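Local coordinates for exported protein (Bacteroides fragilis, PDB 4JX0), which is of unknown function but binds magnesium and joins a BT_3987-like N-terminal domain to a probable F5/F8 type C (discoidin-like) domain, at residues V83-E88 and T124-T129; S181-I186 and G282-S287; R242-T247 and V313-A318. All blocks are in the same frame, centred on the assembly; numbering follows the deposited sequence.

Contact 1: V83-E88 and T124-T129; sequences VNLMKE and TTVKLT
With chi1 of Val83 near -71° and of Val126 near -68°, each valine keeps CG1 anti to its own carbonyl carbon and sets CG2 in the crowded position between backbone N and carbonyl carbon. Across the gap between strands 83-87 and 124-129 Val83 sends CG2 alone, whereas Val126, the residue most covered here, uses both branches. Val126 CG1 lies 3.9 Å from Val83 CG2, and Val126 CG2 lies 3.5 Å from Leu85 CD1; Val83 and Leu85 each meet Val126 at about a right angle. Val83 CG2 also meets Thr124 CG2 tip to tip at 3.6 Å, the threonine offering its methyl. Asn84, whose CB points away from strand 124-129, accepts a bent bond from the next amide, Leu85 N to Asn84 OD1, at 2.8 Å.

The strand axes run roughly alike, 29° apart and 6.8 Å at their closest. The two strands are not paired with each other but both flank strand 110-117, where Val83 pairs with Gly115; on their far sides Asn84 pairs with Thr149, and Thr124 and Val126 pair with Val71 and Phe69. Phe69 and Phe112 also pack on Leu85. As an example of two strands of a probably immunoglobulin-like domain meeting without polar bonds between them, this buried contact is made by apolar methyls and probably rests on the burial of hydrocarbon.

Contact 2: S181-I186 and G282-S287; sequences SSNKKI and GIAYIS
The ring of Tyr285 lies beneath the backbone of Lys185, whose CA stands 3.7 Å from the ring centroid and almost straight above it, a CH-pi contact over the centre of one face. From there the extended lysine side chain runs beside the tyrosine and points the same way, with Lys185 CG 3.7 Å from Tyr285 OH, so the aliphatic part of an exposed lysine covers the phenol end. Ile186 follows at the CD1 side of the ring: the two side chains cross obliquely, Ile186 CD1 resting 4.0 Å from Tyr285 CD1, while the isoleucine CG1 packs against Ser287 OG and its CD1 against Ile286 O.

From the loop, Asn183 brings its amide to the backbone edge of strand 283-287. CG anti to the backbone N (chi1 -151°) lies within reach of that edge, where the amide bonds to the backbone. Asn183 OD1 accepts from Tyr285 N at 2.9 Å in a nearly straight bond (170°), the donor standing 39° out of the plane of the amide. ND2 adds a weak bond to Ile283 O. A water completes the grip, taking a bond from Asn183 N at 2.7 Å and giving one to Tyr285 O, so that both polar backbone atoms of Tyr285 on this edge are engaged by one asparagine, one directly and one through water.

The other edge of strand 283-287 is occupied by strand 235-244, where Ala284 pairs with Leu243 and Ile286 with Phe241. Ser287 pairs with Asp180 of the short strand 179-180, and just beyond it Ser182 OG accepts from Lys184 N in an ST turn. A loop thus carries on by side chain and water where a short edge strand stops, along one border of a beta-sheet in what is probably a discoidin-like (F5/F8 type C) domain.

Contact 3: R242-T247 and V313-A318; sequences RLDTNT and VNEVTA. With MG (magnesium ion), chain D.
Asp244, Arg242 and Thr317 are the residues most covered where strand 242-244 runs antiparallel to strand 315-318, and all three stand on the same face of the sheet. Arg242 and Thr317 form a hydrogen-bonded pair: Arg242 N gives to Thr317 O at 2.8 Å, and Thr317 N returns a bond to Arg242 O at 3.0 Å. Their side chains lie side by side, pointing the same way. The arginine starts with CG anti to the backbone N (chi1 171°), then bends further out, which turns the guanidinium toward Asp244 of its own strand. Arg242 NH1 forms a salt bridge with Asp244, 3.0 Å to Asp244 OD1 and 2.9 Å to Asp244 OD2, with Asp244 CG at the edge of the guanidinium, in its plane.

The backbone of Asp244 is held as well: its N gives to Glu315 O, and Asp244 O accepts from Asn314 N at 2.7 Å. Asp244 and Glu315 also run side by side, their carboxylates turned 73° apart. Asp244 OD1 and Glu315 OE1 remain 6.5 Å apart; each acid has its own cation, which probably eases the repulsion.

For Glu315 that cation is magnesium, bound by Glu315 OE1 at 2.4 Å and by Asn314 O at 2.2 Å, with a water, Ser208 O, Asp211 OD1 and Asn213 O completing six ligands. Asn192 holds the other oxygen of Glu315. On the opposite face from Asp244, Leu243 packs on Val316, and its CG also meets Val313 CG1; Met302 of strand 296-304, in another sheet, touches Leu243 and Val313. Strand pairing that presents neighbouring backbone and carboxylate ligands to a magnesium shared with a loop that supplies Ser208, Asp211 and Asn213 is consistent with the ion sites of discoidin-like beta-sandwiches.

How the contacts relate
Following the chain from the N terminus, contact 1 opens and closes first, bringing 124-129 back to 83-88 within the N-terminal domain. Only afterwards does contact 2 open at 181-186. Contact 3 opens at 242-247 before contact 2 closes at 282-287, and it closes last, at 313-318; the two loops therefore cross. In space their centres are 10 Å apart, and strands 235-244 and 283-294 are sheet neighbours, so the loop, the middle strands and the metal-bearing strand form one continuous structure. Contact 1 stands alone on the opposite side of the chain's centre, its centre 45 and 49 Å from those of contacts 2 and 3, as expected of two separate domains.

Contact 1: V83-E88 and T124-T129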
loop_
_atom_site.group_PDB
_atom_site.type_symbol
_atom_site.label_atom_id
_atom_site.label_comp_id
_atom_site.label_asym_id
_atom_site.label_seq_id
_atom_site.Cartn_x
_atom_site.Cartn_y
_atom_site.Cartn_z
ATOM N N VAL A 83 18.396 24.617 0.201
ATOM C CA VAL A 83 17.160 24.310 0.922
ATOM C C VAL A 83 17.213 22.898 1.487
ATOM O O VAL A 83 17.894 22.028 0.946
ATOM C CB VAL A 83 15.898 24.491 0.045
ATOM C CG1 VAL A 83 15.639 25.966 -0.224
ATOM C CG2 VAL A 83 15.987 23.703 -1.269
ATOM N N ASN A 84 16.476 22.667 2.570
ATOM C CA ASN A 84 16.411 21.353 3.208
ATOM C C ASN A 84 15.168 21.240 4.062
ATOM O O ASN A 84 14.554 22.258 4.368
ATOM C CB ASN A 84 17.673 21.105 4.067
ATOM C CG ASN A 84 18.040 19.628 4.241
ATOM O OD1 ASN A 84 17.222 18.708 4.042
ATOM N ND2 ASN A 84 19.282 19.365 4.618
ATOM N N LEU A 85 14.793 20.007 4.444
ATOM C CA LEU A 85 13.663 19.764 5.343
ATOM C C LEU A 85 14.168 19.433 6.733
ATOM O O LEU A 85 15.287 18.949 6.895
ATOM C CB LEU A 85 12.801 18.603 4.846
ATOM C CG LEU A 85 11.931 18.883 3.649
ATOM C CD1 LEU A 85 11.509 17.596 3.003
ATOM C CD2 LEU A 85 10.710 19.716 4.026
HETATM N N MSE A 86 13.336 19.655 7.734
HETATM C CA MSE A 86 13.692 19.290 9.099
HETATM C C MSE A 86 12.461 18.787 9.810
HETATM O O MSE A 86 11.349 19.162 9.456
HETATM C CB MSE A 86 14.352 20.455 9.849
HETATM C CG MSE A 86 13.418 21.580 10.232
HETATM SE SE MSE A 86 14.284 22.698 11.531
HETATM C CE MSE A 86 13.935 21.619 13.164
ATOM N N LYS A 87 12.667 17.928 10.801
ATOM C CA LYS A 87 11.584 17.340 11.568
ATOM C C LYS A 87 11.192 18.290 12.674
ATOM O O LYS A 87 11.950 18.463 13.625
ATOM C CB LYS A 87 12.018 15.974 12.127
ATOM C CG LYS A 87 10.934 15.206 12.860
ATOM C CD LYS A 87 11.430 13.807 13.191
ATOM C CE LYS A 87 10.673 13.146 14.311
ATOM N NZ LYS A 87 9.245 12.912 13.979
ATOM N N GLU A 88 10.032 18.942 12.532
ATOM C CA GLU A 88 9.504 19.845 13.546
ATOM C C GLU A 88 8.248 19.191 14.107
ATOM O O GLU A 88 7.163 19.328 13.541
ATOM C CB GLU A 88 9.248 21.249 12.965
ATOM C CG GLU A 88 8.874 22.293 14.011
ATOM C CD GLU A 88 9.936 22.566 15.060
ATOM O OE1 GLU A 88 10.911 23.287 14.750
ATOM O OE2 GLU A 88 9.801 22.042 16.189
ATOM N N THR A 124 13.675 22.551 -7.369
ATOM C CA THR A 124 14.676 21.589 -6.895
ATOM C C THR A 124 13.910 20.512 -6.096
ATOM O O THR A 124 12.677 20.573 -6.015
ATOM C CB THR A 124 15.822 22.269 -6.107
ATOM O OG1 THR A 124 16.939 21.386 -6.074
ATOM C CG2 THR A 124 15.441 22.639 -4.684
ATOM N N THR A 125 14.626 19.531 -5.542
ATOM C CA THR A 125 14.010 18.486 -4.730
ATOM C C THR A 125 14.808 18.298 -3.451
ATOM O O THR A 125 16.032 18.460 -3.447
ATOM C CB THR A 125 13.875 17.135 -5.496
ATOM O OG1 THR A 125 15.141 16.737 -6.013
ATOM C CG2 THR A 125 12.860 17.190 -6.620
ATOM N N VAL A 126 14.100 17.928 -2.377
ATOM C CA VAL A 126 14.666 17.621 -1.067
ATOM C C VAL A 126 14.123 16.238 -0.705
ATOM O O VAL A 126 12.957 15.956 -0.983
ATOM C CB VAL A 126 14.383 18.708 -0.009
ATOM C CG1 VAL A 126 15.141 19.983 -0.342
ATOM C CG2 VAL A 126 12.897 18.995 0.123
ATOM N N LYS A 127 14.978 15.349 -0.191
ATOM C CA LYS A 127 14.616 13.953 0.070
ATOM C C LYS A 127 14.523 13.630 1.558
ATOM O O LYS A 127 15.331 14.110 2.347
ATOM C CB LYS A 127 15.668 13.028 -0.577
ATOM C CG LYS A 127 15.086 11.797 -1.249
ATOM C CD LYS A 127 16.166 10.782 -1.643
ATOM C CE LYS A 127 17.029 11.207 -2.813
ATOM N NZ LYS A 127 18.126 10.240 -3.073
ATOM N N LEU A 128 13.548 12.780 1.917
ATOM C CA LEU A 128 13.350 12.242 3.260
ATOM C C LEU A 128 13.419 10.753 3.115
ATOM O O LEU A 128 12.584 10.185 2.417
ATOM C CB LEU A 128 12.004 12.686 3.848
ATOM C CG LEU A 128 11.493 11.938 5.094
ATOM C CD1 LEU A 128 12.556 11.834 6.192
ATOM C CD2 LEU A 128 10.257 12.598 5.638
ATOM N N THR A 129 14.421 10.125 3.725
ATOM C CA THR A 129 14.603 8.682 3.643
ATOM C C THR A 129 14.326 8.058 5.010
ATOM O O THR A 129 14.895 8.494 6.014
ATOM C CB THR A 129 16.005 8.363 3.125
ATOM O OG1 THR A 129 16.226 9.096 1.914
ATOM C CG2 THR A 129 16.217 6.871 2.885
#

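Contact 2: S181-I186 and G282-S287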
loop_
_atom_site.group_PDB
_atom_site.type_symbol
_atom_site.label_atom_id
_atom_site.label_comp_id
_atom_site.label_asym_id
_atom_site.label_seq_id
_atom_site.Cartn_x
_atom_site.Cartn_y
_atom_site.Cartn_z
ATOM N N SER A 181 4.009 -18.331 -3.804
ATOM C CA SER A 181 3.517 -18.011 -5.139
ATOM C C SER A 181 4.290 -18.751 -6.264
ATOM O O SER A 181 4.238 -18.327 -7.423
ATOM C CB SER A 181 3.621 -16.508 -5.354
ATOM O OG SER A 181 3.121 -15.786 -4.239
ATOM N N SER A 182 4.959 -19.875 -5.944
ATOM C CA SER A 182 5.705 -20.647 -6.934
ATOM C C SER A 182 4.786 -21.339 -7.941
ATOM O O SER A 182 5.259 -21.736 -9.004
ATOM C CB SER A 182 6.560 -21.702 -6.248
ATOM O OG SER A 182 5.753 -22.756 -5.754
ATOM N N ASN A 183 3.502 -21.573 -7.577
ATOM C CA ASN A 183 2.518 -22.249 -8.419
ATOM C C ASN A 183 2.861 -23.739 -8.629
ATOM O O ASN A 183 2.284 -24.379 -9.508
ATOM C CB ASN A 183 2.353 -21.543 -9.765
ATOM C CG ASN A 183 0.979 -21.708 -10.342
ATOM O OD1 ASN A 183 -0.009 -21.392 -9.690
ATOM N ND2 ASN A 183 0.878 -22.235 -11.559
ATOM N N LYS A 184 3.719 -24.315 -7.775
ATOM C CA LYS A 184 4.067 -25.727 -7.855
ATOM C C LYS A 184 2.851 -26.520 -7.389
ATOM O O LYS A 184 2.132 -26.062 -6.498
ATOM C CB LYS A 184 5.310 -26.004 -6.977
ATOM C CG LYS A 184 5.830 -27.438 -7.014
ATOM C CD LYS A 184 7.110 -27.582 -6.185
ATOM C CE LYS A 184 7.587 -29.012 -6.077
ATOM N NZ LYS A 184 8.787 -29.132 -5.206
ATOM N N LYS A 185 2.588 -27.674 -8.019
ATOM C CA LYS A 185 1.456 -28.547 -7.675
ATOM C C LYS A 185 1.493 -28.892 -6.187
ATOM O O LYS A 185 2.569 -29.193 -5.658
ATOM C CB LYS A 185 1.505 -29.824 -8.529
ATOM C CG LYS A 185 0.346 -30.790 -8.325
ATOM C CD LYS A 185 0.293 -31.829 -9.448
ATOM C CE LYS A 185 -0.879 -32.770 -9.325
ATOM N NZ LYS A 185 -0.935 -33.746 -10.452
ATOM N N ILE A 186 0.337 -28.808 -5.504
ATOM C CA ILE A 186 0.259 -29.095 -4.076
ATOM C C ILE A 186 0.245 -30.585 -3.888
ATOM O O ILE A 186 -0.617 -31.279 -4.459
ATOM C CB ILE A 186 -0.957 -28.417 -3.387
ATOM C CG1 ILE A 186 -0.756 -26.899 -3.350
ATOM C CG2 ILE A 186 -1.145 -28.959 -1.949
ATOM C CD1 ILE A 186 -1.999 -26.103 -3.169
ATOM N N GLY A 282 -4.137 -22.234 -16.636
ATOM C CA GLY A 282 -5.460 -22.345 -16.041
ATOM C C GLY A 282 -5.536 -22.916 -14.640
ATOM O O GLY A 282 -6.640 -22.979 -14.103
ATOM N N ILE A 283 -4.421 -23.395 -14.045
ATOM C CA ILE A 283 -4.443 -23.966 -12.689
ATOM C C ILE A 283 -3.554 -23.139 -11.755
ATOM O O ILE A 283 -2.324 -23.196 -11.861
ATOM C CB ILE A 283 -4.021 -25.456 -12.668
ATOM C CG1 ILE A 283 -4.905 -26.320 -13.615
ATOM C CG2 ILE A 283 -4.114 -26.001 -11.235
ATOM C CD1 ILE A 283 -4.167 -27.022 -14.631
ATOM N N ALA A 284 -4.179 -22.394 -10.824
ATOM C CA ALA A 284 -3.461 -21.587 -9.838
ATOM C C ALA A 284 -3.337 -22.380 -8.548
ATOM O O ALA A 284 -4.361 -22.800 -8.014
ATOM C CB ALA A 284 -4.198 -20.280 -9.586
ATOM N N TYR A 285 -2.104 -22.620 -8.064
ATOM C CA TYR A 285 -1.857 -23.351 -6.818
ATOM C C TYR A 285 -1.417 -22.361 -5.771
ATOM O O TYR A 285 -0.321 -21.804 -5.891
ATOM C CB TYR A 285 -0.793 -24.448 -7.000
ATOM C CG TYR A 285 -1.283 -25.660 -7.757
ATOM C CD1 TYR A 285 -2.077 -26.619 -7.136
ATOM C CD2 TYR A 285 -0.912 -25.878 -9.077
ATOM C CE1 TYR A 285 -2.499 -27.762 -7.817
ATOM C CE2 TYR A 285 -1.319 -27.019 -9.766
ATOM C CZ TYR A 285 -2.109 -27.960 -9.132
ATOM O OH TYR A 285 -2.564 -29.027 -9.861
ATOM N N ILE A 286 -2.281 -22.089 -4.778
ATOM C CA ILE A 286 -1.986 -21.157 -3.684
ATOM C C ILE A 286 -1.566 -22.013 -2.505
ATOM O O ILE A 286 -2.379 -22.821 -2.066
ATOM C CB ILE A 286 -3.222 -20.273 -3.376
ATOM C CG1 ILE A 286 -3.738 -19.605 -4.676
ATOM C CG2 ILE A 286 -2.885 -19.236 -2.295
ATOM C CD1 ILE A 286 -4.953 -18.845 -4.552
ATOM N N SER A 287 -0.309 -21.900 -2.026
ATOM C CA SER A 287 0.197 -22.746 -0.936
ATOM C C SER A 287 0.587 -21.968 0.290
ATOM O O SER A 287 1.227 -20.929 0.181
ATOM C CB SER A 287 1.422 -23.530 -1.395
ATOM O OG SER A 287 1.126 -24.454 -2.424
HETATM O O HOH W 1 2.253 -21.831 -5.152
#

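Contact 3: R242-T247 and V313-A318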
loop_
_atom_site.group_PDB
_atom_site.type_symbol
_atom_site.label_atom_id
_atom_site.label_comp_id
_atom_site.label_asym_id
_atom_site.label_seq_id
_atom_site.Cartn_x
_atom_site.Cartn_y
_atom_site.Cartn_z
ATOM N N ARG A 242 -6.148 -25.185 -4.942
ATOM C CA ARG A 242 -6.037 -25.247 -6.401
ATOM C C ARG A 242 -7.246 -24.506 -6.929
ATOM O O ARG A 242 -8.370 -24.984 -6.760
ATOM C CB ARG A 242 -5.988 -26.700 -6.907
ATOM C CG ARG A 242 -6.089 -26.929 -8.438
ATOM C CD ARG A 242 -6.788 -28.247 -8.778
ATOM N NE ARG A 242 -6.046 -29.092 -9.732
ATOM C CZ ARG A 242 -6.247 -29.162 -11.053
ATOM N NH1 ARG A 242 -7.170 -28.405 -11.639
ATOM N NH2 ARG A 242 -5.519 -29.987 -11.796
ATOM N N LEU A 243 -7.031 -23.322 -7.505
ATOM C CA LEU A 243 -8.092 -22.498 -8.077
ATOM C C LEU A 243 -8.006 -22.571 -9.600
ATOM O O LEU A 243 -7.060 -22.034 -10.177
ATOM C CB LEU A 243 -7.975 -21.029 -7.605
ATOM C CG LEU A 243 -8.673 -20.676 -6.303
ATOM C CD1 LEU A 243 -8.085 -21.432 -5.145
ATOM C CD2 LEU A 243 -8.602 -19.181 -6.048
ATOM N N ASP A 244 -8.960 -23.245 -10.251
ATOM C CA ASP A 244 -8.974 -23.305 -11.710
ATOM C C ASP A 244 -9.455 -21.984 -12.227
ATOM O O ASP A 244 -10.499 -21.511 -11.796
ATOM C CB ASP A 244 -9.848 -24.441 -12.237
ATOM C CG ASP A 244 -9.165 -25.762 -12.059
ATOM O OD1 ASP A 244 -9.055 -26.217 -10.896
ATOM O OD2 ASP A 244 -8.610 -26.283 -13.060
ATOM N N THR A 245 -8.698 -21.380 -13.126
ATOM C CA THR A 245 -8.995 -20.059 -13.641
ATOM C C THR A 245 -8.931 -20.086 -15.167
ATOM O O THR A 245 -8.760 -21.147 -15.767
ATOM C CB THR A 245 -8.032 -19.059 -12.972
ATOM O OG1 THR A 245 -8.465 -17.725 -13.224
ATOM C CG2 THR A 245 -6.581 -19.237 -13.400
ATOM N N ASN A 246 -9.110 -18.923 -15.787
ATOM C CA ASN A 246 -9.127 -18.800 -17.239
ATOM C C ASN A 246 -7.767 -19.142 -17.847
ATOM O O ASN A 246 -6.743 -18.904 -17.212
ATOM C CB ASN A 246 -9.524 -17.380 -17.636
ATOM C CG ASN A 246 -10.080 -17.292 -19.023
ATOM O OD1 ASN A 246 -9.351 -17.394 -20.006
ATOM N ND2 ASN A 246 -11.388 -17.141 -19.142
ATOM N N THR A 247 -7.754 -19.663 -19.091
ATOM C CA THR A 247 -6.520 -20.026 -19.811
ATOM C C THR A 247 -6.193 -19.037 -20.942
ATOM O O THR A 247 -5.481 -19.408 -21.874
ATOM C CB THR A 247 -6.668 -21.433 -20.415
ATOM O OG1 THR A 247 -7.744 -21.427 -21.357
ATOM C CG2 THR A 247 -6.859 -22.510 -19.369
ATOM N N VAL A 313 -13.033 -18.222 -11.542
ATOM C CA VAL A 313 -12.711 -19.333 -10.651
ATOM C C VAL A 313 -13.710 -20.404 -11.068
ATOM O O VAL A 313 -14.910 -20.230 -10.896
ATOM C CB VAL A 313 -12.674 -19.009 -9.141
ATOM C CG1 VAL A 313 -12.220 -20.224 -8.343
ATOM C CG2 VAL A 313 -11.719 -17.848 -8.869
ATOM N N ASN A 314 -13.212 -21.421 -11.779
ATOM C CA ASN A 314 -13.996 -22.503 -12.373
ATOM C C ASN A 314 -14.185 -23.686 -11.429
ATOM O O ASN A 314 -15.139 -24.450 -11.597
ATOM C CB ASN A 314 -13.293 -22.986 -13.644
ATOM C CG ASN A 314 -13.048 -21.896 -14.656
ATOM O OD1 ASN A 314 -13.631 -20.817 -14.585
ATOM N ND2 ASN A 314 -12.153 -22.143 -15.604
ATOM N N GLU A 315 -13.254 -23.868 -10.475
ATOM C CA GLU A 315 -13.277 -24.966 -9.509
ATOM C C GLU A 315 -12.313 -24.638 -8.368
ATOM O O GLU A 315 -11.259 -24.069 -8.629
ATOM C CB GLU A 315 -12.873 -26.275 -10.216
ATOM C CG GLU A 315 -12.971 -27.533 -9.378
ATOM C CD GLU A 315 -14.343 -28.143 -9.190
ATOM O OE1 GLU A 315 -15.345 -27.572 -9.680
ATOM O OE2 GLU A 315 -14.407 -29.213 -8.541
ATOM N N VAL A 316 -12.675 -24.971 -7.115
ATOM C CA VAL A 316 -11.837 -24.738 -5.927
ATOM C C VAL A 316 -11.593 -26.083 -5.262
ATOM O O VAL A 316 -12.556 -26.813 -5.010
ATOM C CB VAL A 316 -12.478 -23.726 -4.940
ATOM C CG1 VAL A 316 -11.605 -23.536 -3.705
ATOM C CG2 VAL A 316 -12.740 -22.386 -5.614
ATOM N N THR A 317 -10.316 -26.412 -4.986
ATOM C CA THR A 317 -9.917 -27.662 -4.328
ATOM C C THR A 317 -8.984 -27.323 -3.183
ATOM O O THR A 317 -7.999 -26.638 -3.416
ATOM C CB THR A 317 -9.238 -28.610 -5.336
ATOM O OG1 THR A 317 -9.987 -28.640 -6.558
ATOM C CG2 THR A 317 -9.055 -30.010 -4.794
ATOM N N ALA A 318 -9.287 -27.780 -1.956
ATOM C CA ALA A 318 -8.446 -27.555 -0.775
ATOM C C ALA A 318 -7.599 -28.803 -0.517
ATOM O O ALA A 318 -7.989 -29.881 -0.950
ATOM C CB ALA A 318 -9.318 -27.248 0.425
HETATM MG MG MG D . -16.261 -26.312 -11.482
HETATM O O HOH W 2 -17.209 -25.146 -13.052
#